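Local structure of thioredoxin domain-containing protein (Sinorhizobium meliloti, 3U5R) at residues V95-S100 with Y123-L128. The protein is of unknown function but belongs to the AhpC/TSA branch of the thioredoxin-like proteins, which suggests an antioxidant or oxidoreductase role. Residues are numbered along the deposited sequence; the frame is centred on the assembly and turned at random.
Sequences VVAINS and YGFPYL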
# COMPACT_ATOMS: atom_id res chain seq x y z
N VAL A 95 -1.02 -3.31 -8.14
CA VAL A 95 -1.06 -2.99 -6.71
C VAL A 95 -0.45 -4.11 -5.95
O VAL A 95 -0.76 -5.30 -6.19
CB VAL A 95 -2.51 -2.75 -6.17
CG1 VAL A 95 -2.53 -2.56 -4.65
CG2 VAL A 95 -3.17 -1.51 -6.88
N VAL A 96 0.45 -3.78 -5.02
CA VAL A 96 0.96 -4.83 -4.11
C VAL A 96 0.76 -4.33 -2.74
O VAL A 96 1.31 -3.24 -2.43
CB VAL A 96 2.44 -5.16 -4.35
CG1 VAL A 96 3.26 -3.88 -4.45
CG2 VAL A 96 2.97 -6.06 -3.25
N ALA A 97 0.08 -5.11 -1.89
CA ALA A 97 -0.05 -4.77 -0.49
C ALA A 97 0.83 -5.59 0.41
O ALA A 97 1.01 -6.76 0.14
CB ALA A 97 -1.54 -4.92 -0.04
N ILE A 98 1.31 -5.02 1.51
CA ILE A 98 2.30 -5.70 2.35
C ILE A 98 1.89 -5.48 3.83
O ILE A 98 1.58 -4.37 4.24
CB ILE A 98 3.74 -5.13 2.14
CG1 ILE A 98 4.20 -5.42 0.70
CG2 ILE A 98 4.73 -5.78 3.16
CD1 ILE A 98 5.48 -4.61 0.29
N ASN A 99 1.87 -6.54 4.60
CA ASN A 99 1.57 -6.42 6.01
C ASN A 99 2.91 -6.68 6.70
O ASN A 99 3.39 -7.85 6.69
CB ASN A 99 0.54 -7.48 6.40
CG ASN A 99 0.12 -7.37 7.82
OD1 ASN A 99 0.97 -7.21 8.74
ND2 ASN A 99 -1.20 -7.39 8.03
N SER A 100 3.52 -5.65 7.27
CA SER A 100 4.82 -5.82 7.95
C SER A 100 4.69 -5.87 9.45
O SER A 100 5.71 -5.88 10.13
CB SER A 100 5.79 -4.68 7.66
OG SER A 100 5.86 -4.53 6.29
N TYR A 123 -9.90 -8.84 -2.12
CA TYR A 123 -8.70 -8.15 -2.63
C TYR A 123 -8.22 -8.87 -3.90
O TYR A 123 -7.79 -10.02 -3.81
CB TYR A 123 -7.59 -8.25 -1.54
CG TYR A 123 -7.74 -7.33 -0.33
CD1 TYR A 123 -8.68 -6.27 -0.31
CD2 TYR A 123 -6.89 -7.45 0.72
CE1 TYR A 123 -8.75 -5.35 0.77
CE2 TYR A 123 -6.97 -6.57 1.85
CZ TYR A 123 -7.90 -5.53 1.86
OH TYR A 123 -7.94 -4.68 2.97
N GLY A 124 -8.29 -8.21 -5.05
CA GLY A 124 -7.75 -8.78 -6.27
C GLY A 124 -6.21 -8.69 -6.40
O GLY A 124 -5.61 -9.37 -7.23
N PHE A 125 -5.59 -7.86 -5.59
CA PHE A 125 -4.11 -7.62 -5.70
C PHE A 125 -3.38 -8.57 -4.74
O PHE A 125 -3.97 -9.05 -3.76
CB PHE A 125 -3.80 -6.18 -5.28
CG PHE A 125 -4.53 -5.76 -4.04
CD1 PHE A 125 -5.73 -5.10 -4.13
CD2 PHE A 125 -4.00 -6.03 -2.77
CE1 PHE A 125 -6.43 -4.66 -2.97
CE2 PHE A 125 -4.68 -5.58 -1.57
CZ PHE A 125 -5.94 -4.93 -1.69
N PRO A 126 -2.11 -8.85 -5.03
CA PRO A 126 -1.43 -9.65 -4.04
C PRO A 126 -1.27 -8.91 -2.66
O PRO A 126 -0.92 -7.72 -2.60
CB PRO A 126 -0.06 -9.93 -4.71
CG PRO A 126 0.10 -8.71 -5.73
CD PRO A 126 -1.30 -8.58 -6.25
N TYR A 127 -1.52 -9.65 -1.56
CA TYR A 127 -1.37 -9.13 -0.23
C TYR A 127 -0.40 -10.03 0.48
O TYR A 127 -0.68 -11.19 0.76
CB TYR A 127 -2.76 -9.09 0.44
CG TYR A 127 -2.81 -8.47 1.80
CD1 TYR A 127 -1.75 -7.67 2.29
CD2 TYR A 127 -3.91 -8.71 2.63
CE1 TYR A 127 -1.82 -7.13 3.60
CE2 TYR A 127 -4.00 -8.14 3.92
CZ TYR A 127 -2.98 -7.36 4.38
OH TYR A 127 -3.07 -6.86 5.68
N LEU A 128 0.77 -9.48 0.77
CA LEU A 128 1.91 -10.30 1.15
C LEU A 128 2.34 -10.06 2.56
O LEU A 128 2.15 -8.96 3.08
CB LEU A 128 3.07 -9.90 0.25
CG LEU A 128 2.66 -9.94 -1.23
CD1 LEU A 128 3.83 -9.52 -2.10
CD2 LEU A 128 2.15 -11.39 -1.65
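Phe125 lays one ring face under a methyl of Val95: CG1 sits 4.3 Å from the ring centroid, a CH-pi contact over the face. A chi1 of 44° places CG of Phe125 between its backbone N and carbonyl carbon, and its CE2 reaches 3.6 Å from Ala97 CB. Tyr123 CB packs against a ring face of Phe125, and helix 78-88 adds Ala85 beside both Val95 and Phe125. At Pro126 the ring carbon CD lies against Val95 O, while Pro126 O takes the Ala97 N-H at 2.9 Å, nearly straight. From here the two segments run as parallel strands, the two strands of a beta-alpha-beta unit joined by a crossover through helix 111-121; in this thioredoxin-like sheet 127-129 is an edge strand. Tyr127 pairs with Ala97 and, with CG anti to its backbone N (chi1 -175°), sends its ring along the first strand past Ala97 CB to Asn99. There Asn99 ND2 donates to Tyr127 OH at 3.0 Å, the hydroxyl lying 16° out of the amide plane; Asn69 OD1 also bonds this hydroxyl, and Glu109 holds the same ND2. A phenylalanine in place of Tyr127 would probably leave Asn99 ND2 and Asn69 OD1 each short of one partner. Leu128 N gives its hydrogen to Ala97 O at 2.8 Å, Leu128 O accepts the N-H of Asn99, and on the opposite face from Tyr127 the Leu128 methyl CD1 meets Val96 CG2 at 3.7 Å, the two side chains crossing at about a right angle.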